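Local coordinates for tailspike protein (Acinetobacter phage vB_ApiP_P1, PDB 6E1R) that probably binds and cleaves the surface polysaccharide of its Acinetobacter host, acting as a trimeric hydrolase at the phage tail, at the interface of chains A and B. Residues are numbered along the deposited sequence; one frame, centred on the assembly and turned at random. Chains: chain A/B, Tailspike protein.

Contact 1: the interface of chains A and B. Residues chain A 431, 469, 546; chain B 457, 547-551.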
loop_
_atom_site.group_PDB
_atom_site.type_symbol
_atom_site.label_atom_id
_atom_site.label_comp_id
_atom_site.label_asym_id
_atom_site.label_seq_id
_atom_site.Cartn_x
_atom_site.Cartn_y
_atom_site.Cartn_z
ATOM N N TYR A 431 -12.910 -30.637 15.737
ATOM C CA TYR A 431 -13.537 -31.597 16.633
ATOM C C TYR A 431 -14.576 -30.953 17.538
ATOM O O TYR A 431 -15.547 -31.614 17.922
ATOM C CB TYR A 431 -12.467 -32.303 17.468
ATOM C CG TYR A 431 -11.435 -33.005 16.616
ATOM C CD1 TYR A 431 -11.716 -34.224 16.011
ATOM C CD2 TYR A 431 -10.186 -32.440 16.399
ATOM C CE1 TYR A 431 -10.775 -34.866 15.224
ATOM C CE2 TYR A 431 -9.239 -33.074 15.616
ATOM C CZ TYR A 431 -9.539 -34.285 15.031
ATOM O OH TYR A 431 -8.598 -34.917 14.249
ATOM N N LEU A 469 -24.552 -35.790 20.274
ATOM C CA LEU A 469 -23.499 -36.649 20.804
ATOM C C LEU A 469 -23.046 -36.063 22.135
ATOM O O LEU A 469 -22.472 -34.971 22.173
ATOM C CB LEU A 469 -22.332 -36.759 19.826
ATOM C CG LEU A 469 -21.152 -37.625 20.273
ATOM C CD1 LEU A 469 -21.586 -39.064 20.502
ATOM C CD2 LEU A 469 -20.022 -37.556 19.255
ATOM N N PHE A 546 -22.256 -32.450 21.118
ATOM C CA PHE A 546 -21.926 -32.187 19.720
ATOM C C PHE A 546 -23.198 -32.397 18.910
ATOM O O PHE A 546 -23.696 -33.524 18.816
ATOM C CB PHE A 546 -20.807 -33.106 19.225
ATOM C CG PHE A 546 -19.557 -33.064 20.062
ATOM C CD1 PHE A 546 -19.463 -33.803 21.231
ATOM C CD2 PHE A 546 -18.472 -32.296 19.671
ATOM C CE1 PHE A 546 -18.313 -33.769 22.000
ATOM C CE2 PHE A 546 -17.317 -32.258 20.436
ATOM C CZ PHE A 546 -17.239 -32.995 21.601
ATOM N N PRO B 457 -8.561 -35.478 21.061
ATOM C CA PRO B 457 -7.911 -34.570 20.102
ATOM C C PRO B 457 -7.375 -33.279 20.701
ATOM O O PRO B 457 -6.546 -32.625 20.054
ATOM C CB PRO B 457 -9.020 -34.286 19.078
ATOM C CG PRO B 457 -10.320 -34.658 19.758
ATOM C CD PRO B 457 -10.025 -35.322 21.074
ATOM N N THR B 547 -14.594 -39.051 12.205
ATOM C CA THR B 547 -14.801 -38.989 13.644
ATOM C C THR B 547 -15.622 -37.766 14.037
ATOM O O THR B 547 -15.637 -36.748 13.339
ATOM C CB THR B 547 -13.462 -38.964 14.387
ATOM O OG1 THR B 547 -12.894 -37.651 14.310
ATOM C CG2 THR B 547 -12.496 -39.964 13.772
ATOM N N THR B 548 -16.305 -37.884 15.174
ATOM C CA THR B 548 -17.109 -36.814 15.746
ATOM C C THR B 548 -17.002 -36.887 17.261
ATOM O O THR B 548 -17.028 -37.976 17.838
ATOM C CB THR B 548 -18.583 -36.920 15.322
ATOM O OG1 THR B 548 -18.675 -36.963 13.893
ATOM C CG2 THR B 548 -19.381 -35.731 15.840
ATOM N N GLY B 549 -16.881 -35.728 17.901
ATOM C CA GLY B 549 -16.804 -35.682 19.347
ATOM C C GLY B 549 -15.384 -35.636 19.872
ATOM O O GLY B 549 -14.482 -35.132 19.196
ATOM N N ASN B 550 -15.172 -36.160 21.075
ATOM C CA ASN B 550 -13.862 -36.121 21.725
ATOM C C ASN B 550 -12.996 -37.315 21.332
ATOM O O ASN B 550 -12.480 -38.026 22.190
ATOM C CB ASN B 550 -14.040 -36.061 23.237
ATOM C CG ASN B 550 -14.718 -34.789 23.695
ATOM O OD1 ASN B 550 -14.489 -33.714 23.139
ATOM N ND2 ASN B 550 -15.560 -34.904 24.716
ATOM N N VAL B 551 -12.818 -37.543 20.032
ATOM C CA VAL B 551 -11.979 -38.638 19.558
ATOM C C VAL B 551 -11.445 -38.281 18.177
ATOM O O VAL B 551 -12.113 -37.612 17.384
ATOM C CB VAL B 551 -12.748 -39.984 19.547
ATOM C CG1 VAL B 551 -13.837 -39.987 18.481
ATOM C CG2 VAL B 551 -11.790 -41.155 19.356
#

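Contact 2: the interface of chains A and B. Residues chain A 304-306, 335-338, 361-364; chain B 275, 277, 299-300, 302, 330-331.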
loop_
_atom_site.group_PDB
_atom_site.type_symbol
_atom_site.label_atom_id
_atom_site.label_comp_id
_atom_site.label_asym_id
_atom_site.label_seq_id
_atom_site.Cartn_x
_atom_site.Cartn_y
_atom_site.Cartn_z
ATOM N N VAL A 304 3.647 -0.104 5.204
ATOM C CA VAL A 304 3.607 -0.705 3.872
ATOM C C VAL A 304 5.052 -0.772 3.386
ATOM O O VAL A 304 5.591 0.183 2.823
ATOM C CB VAL A 304 2.708 0.080 2.917
ATOM C CG1 VAL A 304 2.643 -0.608 1.564
ATOM C CG2 VAL A 304 1.310 0.234 3.506
ATOM N N GLY A 305 5.690 -1.918 3.620
ATOM C CA GLY A 305 7.081 -2.105 3.256
ATOM C C GLY A 305 8.040 -1.386 4.185
ATOM O O GLY A 305 7.651 -0.426 4.856
ATOM N N GLY A 306 9.288 -1.856 4.265
ATOM C CA GLY A 306 10.304 -1.168 5.028
ATOM C C GLY A 306 11.009 -2.105 5.983
ATOM O O GLY A 306 10.911 -3.331 5.871
ATOM N N GLN A 335 2.710 -4.750 6.694
ATOM C CA GLN A 335 2.585 -5.318 5.352
ATOM C C GLN A 335 3.972 -5.417 4.729
ATOM O O GLN A 335 4.523 -4.424 4.248
ATOM C CB GLN A 335 1.643 -4.475 4.497
ATOM C CG GLN A 335 1.460 -4.997 3.083
ATOM C CD GLN A 335 0.376 -4.257 2.322
ATOM O OE1 GLN A 335 -0.487 -3.612 2.917
ATOM N NE2 GLN A 335 0.418 -4.346 0.997
ATOM N N GLY A 336 4.536 -6.623 4.744
ATOM C CA GLY A 336 5.812 -6.885 4.107
ATOM C C GLY A 336 6.977 -6.142 4.726
ATOM O O GLY A 336 7.725 -5.456 4.024
ATOM N N ILE A 337 7.150 -6.279 6.037
ATOM C CA ILE A 337 8.193 -5.573 6.772
ATOM C C ILE A 337 9.334 -6.538 7.056
ATOM O O ILE A 337 9.104 -7.672 7.494
ATOM C CB ILE A 337 7.645 -4.972 8.077
ATOM C CG1 ILE A 337 6.353 -4.201 7.805
ATOM C CG2 ILE A 337 8.677 -4.064 8.725
ATOM C CD1 ILE A 337 6.512 -3.087 6.797
ATOM N N HIS A 338 10.563 -6.091 6.811
ATOM C CA HIS A 338 11.746 -6.869 7.160
ATOM C C HIS A 338 12.072 -6.600 8.625
ATOM O O HIS A 338 12.445 -5.479 8.988
ATOM C CB HIS A 338 12.916 -6.504 6.252
ATOM C CG HIS A 338 14.108 -7.393 6.416
ATOM N ND1 HIS A 338 14.340 -8.481 5.602
ATOM C CD2 HIS A 338 15.129 -7.364 7.304
ATOM C CE1 HIS A 338 15.456 -9.080 5.976
ATOM N NE2 HIS A 338 15.955 -8.423 7.009
ATOM N N GLU A 361 1.631 -9.494 7.434
ATOM C CA GLU A 361 1.444 -9.977 6.069
ATOM C C GLU A 361 2.805 -10.059 5.387
ATOM O O GLU A 361 3.369 -9.039 4.979
ATOM C CB GLU A 361 0.490 -9.058 5.314
ATOM C CG GLU A 361 0.035 -9.580 3.969
ATOM C CD GLU A 361 -0.865 -8.594 3.257
ATOM O OE1 GLU A 361 -2.066 -8.528 3.596
ATOM O OE2 GLU A 361 -0.368 -7.869 2.373
ATOM N N GLY A 362 3.327 -11.277 5.265
ATOM C CA GLY A 362 4.567 -11.497 4.550
ATOM C C GLY A 362 5.811 -10.961 5.221
ATOM O O GLY A 362 6.826 -10.775 4.548
ATOM N N CYS A 363 5.773 -10.721 6.529
ATOM C CA CYS A 363 6.944 -10.208 7.223
ATOM C C CYS A 363 8.051 -11.261 7.267
ATOM O O CYS A 363 7.808 -12.467 7.166
ATOM C CB CYS A 363 6.577 -9.760 8.636
ATOM S SG CYS A 363 5.390 -8.397 8.687
ATOM N N TYR A 364 9.284 -10.784 7.433
ATOM C CA TYR A 364 10.460 -11.638 7.323
ATOM C C TYR A 364 11.534 -11.147 8.281
ATOM O O TYR A 364 11.887 -9.964 8.261
ATOM C CB TYR A 364 10.986 -11.635 5.881
ATOM C CG TYR A 364 12.142 -12.573 5.615
ATOM C CD1 TYR A 364 13.453 -12.173 5.833
ATOM C CD2 TYR A 364 11.922 -13.851 5.120
ATOM C CE1 TYR A 364 14.513 -13.025 5.583
ATOM C CE2 TYR A 364 12.975 -14.710 4.865
ATOM C CZ TYR A 364 14.268 -14.292 5.097
ATOM O OH TYR A 364 15.318 -15.145 4.843
ATOM N N GLN B 275 13.708 -6.228 0.299
ATOM C CA GLN B 275 12.814 -5.071 0.209
ATOM C C GLN B 275 13.001 -4.311 -1.110
ATOM O O GLN B 275 13.561 -3.215 -1.170
ATOM C CB GLN B 275 13.006 -4.150 1.419
ATOM C CG GLN B 275 12.609 -4.788 2.739
ATOM C CD GLN B 275 11.110 -4.942 2.879
ATOM O OE1 GLN B 275 10.351 -4.028 2.554
ATOM N NE2 GLN B 275 10.672 -6.102 3.358
ATOM N N HIS B 277 10.254 -3.044 -3.688
ATOM C CA HIS B 277 8.816 -2.879 -3.835
ATOM C C HIS B 277 8.511 -1.889 -4.948
ATOM O O HIS B 277 9.317 -1.008 -5.260
ATOM C CB HIS B 277 8.175 -2.427 -2.518
ATOM C CG HIS B 277 8.414 -3.374 -1.383
ATOM N ND1 HIS B 277 8.015 -4.692 -1.421
ATOM C CD2 HIS B 277 9.022 -3.198 -0.187
ATOM C CE1 HIS B 277 8.361 -5.287 -0.293
ATOM N NE2 HIS B 277 8.974 -4.403 0.472
ATOM N N SER B 299 13.308 -11.632 1.856
ATOM C CA SER B 299 12.275 -10.697 2.299
ATOM C C SER B 299 11.181 -10.608 1.235
ATOM O O SER B 299 11.405 -11.001 0.083
ATOM C CB SER B 299 12.882 -9.322 2.601
ATOM O OG SER B 299 12.304 -8.734 3.753
ATOM N N PRO B 300 9.985 -10.120 1.566
ATOM C CA PRO B 300 8.901 -10.108 0.579
ATOM C C PRO B 300 9.148 -9.117 -0.550
ATOM O O PRO B 300 9.940 -8.178 -0.443
ATOM C CB PRO B 300 7.675 -9.702 1.404
ATOM C CG PRO B 300 8.244 -8.943 2.544
ATOM C CD PRO B 300 9.511 -9.663 2.883
HETATM N N MSE B 302 6.733 -6.820 -3.295
HETATM C CA MSE B 302 5.354 -6.365 -3.444
HETATM C C MSE B 302 5.121 -5.451 -4.641
HETATM O O MSE B 302 5.981 -4.654 -5.014
HETATM C CB MSE B 302 4.898 -5.651 -2.171
HETATM C CG MSE B 302 4.829 -6.550 -0.951
HETATM SE SE MSE B 302 3.930 -5.697 0.549
HETATM C CE MSE B 302 5.080 -4.131 0.740
ATOM N N PRO B 330 9.423 -14.695 1.374
ATOM C CA PRO B 330 8.276 -15.393 1.968
ATOM C C PRO B 330 6.998 -15.169 1.178
ATOM O O PRO B 330 6.141 -16.055 1.104
ATOM C CB PRO B 330 8.184 -14.782 3.369
ATOM C CG PRO B 330 8.736 -13.411 3.204
ATOM C CD PRO B 330 9.828 -13.524 2.169
ATOM N N LEU B 331 6.864 -13.988 0.582
ATOM C CA LEU B 331 5.624 -13.602 -0.072
ATOM C C LEU B 331 5.921 -12.678 -1.242
ATOM O O LEU B 331 6.734 -11.758 -1.126
ATOM C CB LEU B 331 4.675 -12.906 0.909
ATOM C CG LEU B 331 3.448 -12.234 0.293
ATOM C CD1 LEU B 331 2.556 -13.274 -0.360
ATOM C CD2 LEU B 331 2.682 -11.432 1.334
#

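Contact 1: the interface of chains A and B
Two aromatic rings of chain A each take a carbon of chain B on a face, from two separate segments, in the C-terminal beta-strand domain of this phage tailspike trimer. A:Phe546, on strand 539-548, has its CG anti to the carbonyl carbon, and its ring presents a face to B:Gly549, whose CA sits over the centre, 3.4 Å from the A:Phe546 ring centroid. Glycine suits this place: without a side chain, its alpha carbon can come down onto the ring as a CH-pi contact, and its positive phi (96°) is a backbone turn that glycine adopts easily. The rim of the same ring is met by B:Asn550, which crosses A:Phe546 at about a right angle, its amide plane 79° from the ring plane; OD1, the amide oxygen, lies beside CZ at the far tip of the ring. In the ring plane, at another edge, is the carbonyl oxygen of A:Leu469. That leucine, on strand 465-474, holds CG anti to its backbone N and sends the CD2 branch toward B:Gly549, 3.7 Å from its CA, while the same methyl approaches CG2 of B:Thr548 at 3.9 Å.

The second ring, A:Tyr431, lies in a loop and likewise has CG anti to the carbonyl carbon. B:Pro457 crosses it obliquely and lays CB over one face, displaced toward the rim, 3.5 Å from A:Tyr431 CD2. Proline offers a compact, rigid set of methylenes for such a CH-pi contact. At the ring edge, in plane, stands B:Thr547 OG1, 3.6 Å from A:Tyr431 CE1. No polar pair bonds across the patch, and this hydroxyl, in the crowded position between backbone N and carbonyl carbon (chi1 78°), instead hydrogen-bonds within its own chain to B:Val551 O at 3.2 Å, from above the carbonyl plane, tying the chain-B turn together beside the ring edge.

Contact 2: the interface of chains A and B
Three rings punctuate this seam between the beta-rich central bodies of two tailspike subunits, which have the look of the right-handed beta-helix common in phage tailspikes. The B:His277 ring has the CE methyl of B:Met302, a selenomethionine, over one face and the carbonyl carbon of B:Gln275 more loosely over the other, both toward the rim; at its edge, in plane, lie B:Gln275 OE1 and B:Met302 N. A:His338 has the carbonyl oxygen of A:Tyr364 over one face and B:Ser299 CB at its edge, while A:Tyr364 turns a face to the backbone N of B:Ser299 and brings CD2 to within 3.6 Å of B:Pro330 CD.

B:Gln275, bent at chi2 (-72°), uses both ends of its amide. OE1 accepts from A:Gly306 N at 3.0 Å, the donor lying above the carbonyl plane, and also from B:His277 NE2, so two donors hold this oxygen. NE2 donates to A:Gly336 O at 3.1 Å and to B:Ser299 OG, both acceptors near the amide plane; the backbone N-H of A:Gly306 and the carbonyl of A:Gly336 set which end of the amide is the oxygen. B:Ser299 OG in turn pairs with A:His338 ND1 at 2.8 Å, the donor undecided, and the imidazole is brought there with CG anti to its backbone N (chi1 -172°).

Glycines at the strand ends of chain A let chain B approach its backbone closely: B:Pro300 CG packs 3.5 Å from A:Gly336 CA, and B:Leu331 CD2 lies 3.7 Å from A:Gly362 CA. The flexible B:Met302 bends at chi3, its SE crossing A:Gln335 obliquely at CG, 3.6 Å away.

About 40 Å separates the centres of contact 1 and contact 2, and they share no residue or strand. Contact 2 joins the central beta-rich bodies through successive short strands and the turns between them, whereas contact 1 joins the separate C-terminal domains through long strands and loops. Contact 2 relies on hydrogen bonds as well as packing, contact 1 on packing. Chains A and B thus adhere at distant points along the spike, and since the assembly holds three copies, such patches plausibly recur between neighbouring subunits, supporting an elongated trimer.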